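Local coordinates for probable dipeptidase (Pseudomonas aeruginosa, PDB 3B40), which probably hydrolyses dipeptides as a metal-dependent dipeptidase of the M19 (membrane dipeptidase) family, whose members are built on a TIM-barrel fold, at residues Y7-V11 with A380-T384; S61-I67 with F131-M137; A116-F122 with W404-Q408. The protein carries 11 engineered substitutions. One frame throughout, in Å; residues are numbered along the deposited sequence.

Contact 1: Y7-V11 with A380-T384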
# COMPACT_ATOMS: atom_id res chain seq x y z
N TYR A 7 -12.99 -17.86 -16.36
CA TYR A 7 -14.06 -18.29 -15.40
C TYR A 7 -15.33 -18.71 -16.17
O TYR A 7 -15.66 -18.10 -17.17
CB TYR A 7 -14.35 -17.17 -14.36
CG TYR A 7 -13.14 -16.90 -13.48
CD1 TYR A 7 -12.83 -17.74 -12.40
CD2 TYR A 7 -12.28 -15.82 -13.74
CE1 TYR A 7 -11.70 -17.52 -11.59
CE2 TYR A 7 -11.13 -15.59 -12.92
CZ TYR A 7 -10.86 -16.45 -11.85
OH TYR A 7 -9.76 -16.26 -11.04
N PRO A 8 -16.03 -19.76 -15.70
CA PRO A 8 -17.36 -20.04 -16.30
C PRO A 8 -18.23 -18.78 -16.28
O PRO A 8 -18.03 -17.93 -15.39
CB PRO A 8 -17.95 -21.08 -15.35
CG PRO A 8 -16.76 -21.76 -14.70
CD PRO A 8 -15.68 -20.71 -14.63
N ARG A 9 -19.18 -18.66 -17.21
CA ARG A 9 -20.10 -17.50 -17.22
C ARG A 9 -20.95 -17.45 -15.97
O ARG A 9 -21.26 -16.38 -15.49
CB ARG A 9 -21.00 -17.46 -18.47
CG ARG A 9 -20.34 -16.86 -19.70
CD ARG A 9 -21.09 -17.27 -20.97
NE ARG A 9 -20.16 -17.72 -21.99
CZ ARG A 9 -20.08 -18.97 -22.46
NH1 ARG A 9 -20.90 -19.91 -22.03
NH2 ARG A 9 -19.16 -19.26 -23.39
N LYS A 10 -21.33 -18.61 -15.45
CA LYS A 10 -22.14 -18.66 -14.24
C LYS A 10 -21.43 -17.94 -13.08
O LYS A 10 -22.08 -17.24 -12.32
CB LYS A 10 -22.44 -20.10 -13.83
CG LYS A 10 -21.18 -20.90 -13.49
CD LYS A 10 -21.44 -22.23 -12.72
CE LYS A 10 -20.28 -23.21 -12.93
NZ LYS A 10 -19.13 -23.16 -11.93
N VAL A 11 -20.12 -18.14 -12.95
CA VAL A 11 -19.31 -17.50 -11.89
C VAL A 11 -19.15 -16.00 -12.16
O VAL A 11 -19.37 -15.21 -11.25
CB VAL A 11 -17.93 -18.24 -11.68
CG1 VAL A 11 -17.06 -17.51 -10.64
CG2 VAL A 11 -18.18 -19.66 -11.20
N ALA A 380 -14.49 -13.27 -8.67
CA ALA A 380 -14.71 -14.55 -9.36
C ALA A 380 -13.81 -15.68 -8.82
O ALA A 380 -14.26 -16.82 -8.68
CB ALA A 380 -14.48 -14.38 -10.83
N GLU A 381 -12.54 -15.35 -8.55
CA GLU A 381 -11.61 -16.32 -7.91
C GLU A 381 -12.05 -16.66 -6.48
O GLU A 381 -11.96 -17.81 -6.08
CB GLU A 381 -10.17 -15.82 -7.94
CG GLU A 381 -9.10 -16.83 -7.44
CD GLU A 381 -9.05 -18.16 -8.19
OE1 GLU A 381 -9.40 -18.20 -9.39
OE2 GLU A 381 -8.65 -19.18 -7.57
N LEU A 382 -12.47 -15.65 -5.71
CA LEU A 382 -13.07 -15.86 -4.38
C LEU A 382 -14.32 -16.76 -4.41
O LEU A 382 -14.44 -17.72 -3.63
CB LEU A 382 -13.39 -14.52 -3.70
CG LEU A 382 -12.19 -13.66 -3.28
CD1 LEU A 382 -12.63 -12.19 -3.01
CD2 LEU A 382 -11.50 -14.32 -2.09
N ILE A 383 -15.26 -16.46 -5.30
CA ILE A 383 -16.41 -17.36 -5.49
C ILE A 383 -15.95 -18.82 -5.73
O ILE A 383 -16.37 -19.76 -5.06
CB ILE A 383 -17.31 -16.87 -6.66
CG1 ILE A 383 -18.03 -15.57 -6.25
CG2 ILE A 383 -18.33 -17.92 -7.04
CD1 ILE A 383 -18.59 -14.77 -7.44
N THR A 384 -15.03 -18.98 -6.67
CA THR A 384 -14.50 -20.28 -7.07
C THR A 384 -13.91 -21.06 -5.88
O THR A 384 -14.05 -22.29 -5.79
CB THR A 384 -13.48 -20.06 -8.20
OG1 THR A 384 -14.17 -19.46 -9.31
CG2 THR A 384 -12.82 -21.36 -8.65
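Near the surface of the barrel, the start of helix 9-19 packs on helix 375-385, and Tyr-7, just ahead of the first helix, meets Ala-380 and Glu-381 of the second. The methyl CB of Ala-380 sits almost centrally over one face of the Tyr-7 ring, 3.8 Å from its centroid and 9° off the normal, a CH-pi contact for which alanine is small enough to let the ring lie close to the helix. The phenol then reaches one residue further: Tyr-7 OH donates to Glu-381 OE1 at 2.6 Å, the carboxylate oxygen lying at the ring edge and using its anti lone pair. Glu-381 gets there because its chain folds about the CB-CG bond (chi2 58°), and its other oxygen, OE2, forms a salt bridge with Arg-385, which probably helps keep the carboxylate ionised.

Val-11 adds an apolar contact with one branch: CG1, anti to the backbone N (chi1 176°), lies 3.8 Å from Ile-383 CG2 and 4.1 Å from Ala-380 CB. Thr-384 OG1, also beside this methyl, donates to Ala-380 O at 2.7 Å. The hydroxyl thus spends its proton within its own helix, and the same carbonyl takes Thr-384 N from the opposite face of its plane.

Around the pair, Tyr-7 also touches Leu-335 of helix 335-349, while Ile-383 packs on Ile-392 of helix 389-409 and on His-14 of helix 9-19, a ligand of a bound calcium ion.

Contact 2: S61-I67 with F131-M137; sequences SGAALAI and FAIVMSM
Ala-63, Leu-65 and Ile-67 each donate a backbone N-H to segment 131-137, while the carbonyls of Ser-61, Ala-63 and Leu-65 accept from Ala-132, Val-134 and Ser-136. The six bonds form an unbroken parallel ladder. They vary in direction: Leu-65 N meets Val-134 O nearly along the C=O axis, whereas Ser-136 N stands 52° out of the Leu-65 carbonyl plane.

At the ladder's start, chi1 of -176° carries the Phe-131 ring away from its backbone N to turn a face to Gly-62 CA, 3.9 Å from the centroid, a CH-pi contact. Ala-132 O lies 3.0 Å from Gly-62 CA, where a side chain would begin, which suits glycine. On one face, Leu-65 CD1 lies 3.7 Å from Ile-133 CG1, the chains crossing at about a right angle, and Ile-67 CG1 lies 3.9 Å from Met-135 CG. On the other, small Ala-64 and Ala-66 flank Ser-136 OG; a water hydrogen-bonds to Ser-136 OG at 2.8 Å, giving this buried hydroxyl a partner.

Farther out, Leu-102 of helix 87-108 covers Leu-65 and Ile-67, and Phe-25 of strand 25-29 touches Ala-64 and Val-134. Parallel neighbouring strands inclined at 38°, with helices packed outside, are characteristic of a TIM barrel.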
# COMPACT_ATOMS: atom_id res chain seq x y z
N SER A 61 -16.21 1.09 -5.48
CA SER A 61 -16.90 2.17 -4.78
C SER A 61 -15.94 3.28 -4.34
O SER A 61 -16.31 4.45 -4.27
CB SER A 61 -17.66 1.65 -3.55
OG SER A 61 -18.42 0.50 -3.90
N GLY A 62 -14.72 2.88 -3.97
CA GLY A 62 -13.78 3.89 -3.49
C GLY A 62 -12.42 3.30 -3.21
O GLY A 62 -12.20 2.11 -3.42
N ALA A 63 -11.48 4.15 -2.79
CA ALA A 63 -10.08 3.74 -2.59
C ALA A 63 -9.37 4.70 -1.67
O ALA A 63 -9.74 5.88 -1.59
CB ALA A 63 -9.35 3.69 -3.92
N ALA A 64 -8.32 4.22 -0.99
CA ALA A 64 -7.50 5.10 -0.16
C ALA A 64 -6.37 5.62 -1.04
O ALA A 64 -5.57 4.84 -1.56
CB ALA A 64 -6.98 4.38 1.09
N LEU A 65 -6.36 6.93 -1.25
CA LEU A 65 -5.33 7.61 -2.03
C LEU A 65 -4.46 8.45 -1.11
O LEU A 65 -4.94 9.36 -0.42
CB LEU A 65 -5.97 8.51 -3.09
CG LEU A 65 -7.06 7.81 -3.92
CD1 LEU A 65 -7.70 8.81 -4.87
CD2 LEU A 65 -6.53 6.63 -4.72
N ALA A 66 -3.17 8.17 -1.16
CA ALA A 66 -2.26 8.65 -0.15
C ALA A 66 -1.62 9.98 -0.54
O ALA A 66 -1.16 10.16 -1.67
CB ALA A 66 -1.17 7.62 0.11
N ILE A 67 -1.59 10.89 0.44
CA ILE A 67 -0.70 12.02 0.46
C ILE A 67 0.68 11.45 0.75
O ILE A 67 0.96 10.99 1.88
CB ILE A 67 -1.08 13.00 1.61
CG1 ILE A 67 -2.55 13.50 1.49
CG2 ILE A 67 -0.05 14.13 1.72
CD1 ILE A 67 -3.02 14.11 0.16
N PHE A 131 -17.67 8.11 -6.47
CA PHE A 131 -16.46 7.41 -6.06
C PHE A 131 -15.97 8.03 -4.75
O PHE A 131 -15.79 9.25 -4.65
CB PHE A 131 -15.38 7.55 -7.13
CG PHE A 131 -14.11 6.78 -6.84
CD1 PHE A 131 -14.05 5.41 -7.07
CD2 PHE A 131 -12.97 7.44 -6.37
CE1 PHE A 131 -12.86 4.70 -6.83
CE2 PHE A 131 -11.78 6.74 -6.12
CZ PHE A 131 -11.74 5.37 -6.34
N ALA A 132 -15.74 7.18 -3.76
CA ALA A 132 -15.37 7.64 -2.42
C ALA A 132 -13.86 7.54 -2.17
O ALA A 132 -13.28 6.45 -2.04
CB ALA A 132 -16.14 6.89 -1.36
N ILE A 133 -13.23 8.70 -2.15
CA ILE A 133 -11.81 8.78 -1.81
C ILE A 133 -11.64 8.76 -0.31
O ILE A 133 -12.30 9.53 0.41
CB ILE A 133 -11.18 10.07 -2.36
CG1 ILE A 133 -11.10 10.02 -3.89
CG2 ILE A 133 -9.79 10.35 -1.73
CD1 ILE A 133 -10.76 11.36 -4.53
N VAL A 134 -10.76 7.88 0.18
CA VAL A 134 -10.31 7.95 1.55
C VAL A 134 -8.90 8.55 1.48
O VAL A 134 -8.03 8.00 0.80
CB VAL A 134 -10.31 6.56 2.24
CG1 VAL A 134 -9.60 6.63 3.60
CG2 VAL A 134 -11.75 6.05 2.39
N MET A 135 -8.72 9.71 2.10
CA MET A 135 -7.47 10.44 1.99
C MET A 135 -6.56 9.81 3.00
O MET A 135 -6.84 9.85 4.19
CB MET A 135 -7.63 11.91 2.36
CG MET A 135 -6.33 12.73 2.18
SD MET A 135 -6.49 14.56 2.43
CE MET A 135 -7.57 14.93 1.03
N SER A 136 -5.47 9.22 2.52
CA SER A 136 -4.51 8.60 3.44
C SER A 136 -3.21 9.38 3.32
O SER A 136 -3.15 10.35 2.57
CB SER A 136 -4.34 7.11 3.14
OG SER A 136 -4.02 6.90 1.76
N MET A 137 -2.20 8.97 4.08
CA MET A 137 -0.89 9.60 4.06
C MET A 137 0.06 8.45 4.33
O MET A 137 -0.21 7.62 5.20
CB MET A 137 -0.81 10.68 5.18
CG MET A 137 0.50 11.46 5.25
SD MET A 137 0.43 13.13 5.96
CE MET A 137 0.29 12.74 7.66
O HOH W 1 -3.53 4.22 1.05

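Contact 3: A116-F122 with W404-Q408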
# COMPACT_ATOMS: atom_id res chain seq x y z
N ALA A 116 -14.42 10.81 1.69
CA ALA A 116 -15.03 10.27 2.90
C ALA A 116 -14.20 10.57 4.15
O ALA A 116 -13.01 10.23 4.22
CB ALA A 116 -15.19 8.77 2.75
N TYR A 117 -14.82 11.23 5.13
CA TYR A 117 -14.17 11.55 6.40
C TYR A 117 -14.52 10.56 7.50
O TYR A 117 -14.00 10.69 8.62
CB TYR A 117 -14.46 13.01 6.81
CG TYR A 117 -14.08 13.97 5.72
CD1 TYR A 117 -12.74 14.26 5.47
CD2 TYR A 117 -15.04 14.56 4.90
CE1 TYR A 117 -12.37 15.11 4.44
CE2 TYR A 117 -14.68 15.43 3.86
CZ TYR A 117 -13.34 15.70 3.65
OH TYR A 117 -12.93 16.55 2.65
N SER A 118 -15.34 9.56 7.17
CA SER A 118 -15.73 8.50 8.10
C SER A 118 -16.33 7.31 7.32
O SER A 118 -16.68 7.45 6.15
CB SER A 118 -16.79 9.03 9.07
OG SER A 118 -17.95 9.41 8.36
N PRO A 119 -16.46 6.14 7.97
CA PRO A 119 -17.12 5.04 7.26
C PRO A 119 -18.56 5.40 6.86
O PRO A 119 -19.02 4.98 5.79
CB PRO A 119 -17.04 3.88 8.25
CG PRO A 119 -16.65 4.47 9.56
CD PRO A 119 -16.00 5.76 9.32
N GLU A 120 -19.24 6.25 7.65
CA GLU A 120 -20.57 6.77 7.29
C GLU A 120 -20.57 7.52 5.98
O GLU A 120 -21.40 7.24 5.10
CB GLU A 120 -21.14 7.67 8.40
CG GLU A 120 -21.50 6.90 9.69
CD GLU A 120 -20.29 6.27 10.43
OE1 GLU A 120 -19.22 6.91 10.62
OE2 GLU A 120 -20.44 5.09 10.84
N ASP A 121 -19.64 8.47 5.82
CA ASP A 121 -19.51 9.23 4.58
C ASP A 121 -19.27 8.28 3.43
O ASP A 121 -19.83 8.45 2.35
CB ASP A 121 -18.32 10.19 4.62
CG ASP A 121 -18.52 11.36 5.54
OD1 ASP A 121 -19.66 11.61 5.98
OD2 ASP A 121 -17.50 12.04 5.81
N PHE A 122 -18.38 7.31 3.64
CA PHE A 122 -18.06 6.34 2.58
C PHE A 122 -19.35 5.67 2.08
O PHE A 122 -19.59 5.62 0.86
CB PHE A 122 -17.03 5.29 3.06
CG PHE A 122 -16.47 4.44 1.95
CD1 PHE A 122 -15.23 4.75 1.39
CD2 PHE A 122 -17.18 3.34 1.45
CE1 PHE A 122 -14.70 3.97 0.35
CE2 PHE A 122 -16.66 2.59 0.40
CZ PHE A 122 -15.41 2.90 -0.13
N TRP A 404 -12.28 1.15 10.93
CA TRP A 404 -12.26 2.60 10.82
C TRP A 404 -13.22 3.23 11.81
O TRP A 404 -12.87 4.22 12.47
CB TRP A 404 -12.58 3.04 9.38
CG TRP A 404 -12.45 4.49 9.01
CD1 TRP A 404 -11.94 5.52 9.77
CD2 TRP A 404 -12.82 5.08 7.75
NE1 TRP A 404 -12.00 6.70 9.07
CE2 TRP A 404 -12.53 6.47 7.82
CE3 TRP A 404 -13.39 4.58 6.57
CZ2 TRP A 404 -12.78 7.35 6.77
CZ3 TRP A 404 -13.64 5.46 5.49
CH2 TRP A 404 -13.35 6.83 5.62
N GLY A 405 -14.42 2.67 11.93
CA GLY A 405 -15.37 3.21 12.88
C GLY A 405 -14.85 3.13 14.30
O GLY A 405 -15.03 4.08 15.08
N GLU A 406 -14.22 2.00 14.65
CA GLU A 406 -13.69 1.79 16.02
C GLU A 406 -12.54 2.75 16.36
O GLU A 406 -12.50 3.33 17.45
CB GLU A 406 -13.28 0.32 16.24
CG GLU A 406 -14.46 -0.59 16.44
CD GLU A 406 -15.34 -0.12 17.63
OE1 GLU A 406 -14.78 0.09 18.74
OE2 GLU A 406 -16.59 0.05 17.42
N VAL A 407 -11.61 2.91 15.43
CA VAL A 407 -10.60 3.97 15.50
C VAL A 407 -11.15 5.38 15.81
O VAL A 407 -10.67 6.08 16.71
CB VAL A 407 -9.77 4.03 14.18
CG1 VAL A 407 -8.89 5.29 14.18
CG2 VAL A 407 -8.96 2.81 14.03
N GLN A 408 -12.13 5.83 15.03
CA GLN A 408 -12.75 7.14 15.31
C GLN A 408 -13.44 7.21 16.68
O GLN A 408 -13.45 8.27 17.31
CB GLN A 408 -13.70 7.54 14.17
CG GLN A 408 -12.95 7.74 12.84
CD GLN A 408 -13.80 8.38 11.79
OE1 GLN A 408 -14.98 8.02 11.62
NE2 GLN A 408 -13.23 9.37 11.08
O HOH W 2 -17.08 6.83 12.59
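A CH-pi contact over the indole dominates: Pro-119 CD rests over the five-membered ring of Trp-404, 3.7 Å from its centroid and 14° off the normal, and the Ser-118 backbone continues over the same face, its C 3.4 Å above the plane and nearer the rim. The rigid proline ring, lacking an N-H, presents its slightly electron-poor CD methylene to the electron-rich indole, which chi1 near 180° swings out toward segment 116-122. Further apolar contacts reach the six-membered ring: Ala-116 CB touches Trp-404 CH2 at 3.9 Å, and Phe-122 CB approaches CZ3. Pro-119 CG also lies 3.7 Å from Gly-405 N.

Among the polar contacts, Gln-408 NE2 donates to Tyr-117 O at 2.9 Å, lying in the carbonyl plane. The extended Gln-408 chain holds its OE1 beside Ser-118 CB, and a water donates to both this oxygen, at 2.6 Å, and Glu-120 OE1. Within the turn, Ser-118 OG caps helix 119-127 by accepting from Asp-121 N, and Asp-121 OD2 accepts from Tyr-117 N.

Tyr-117 O also accepts from Arg-159, so two donors hold this carbonyl. An amide suits position 408 because its NH2 and its carbonyl satisfy different partners: a main-chain carbonyl directly, and a carboxylate through water.

From the N terminus, the chain enters contact 1 at 7-11 and returns to it only at 380-384, closing a loop of 368 residues that holds both segments of contact 2. That contact closes a shorter loop, from 61-67 to 131-137, through helix 87-108. Contact 3 begins within it, at 116-122, and ends beyond contact 1, at 404-408; it therefore crosses both. Contacts 2 and 3 touch: Ile-133 O and Ala-116 N are 2.8 Å apart, a probable hydrogen bond, and Val-134 packs against Trp-404 and Phe-122. Contact 1 joins helix 9-19 to helix 375-385, contact 2 pairs two strands, and contact 3 brings helix 119-127 and its preceding turn against helix 389-409.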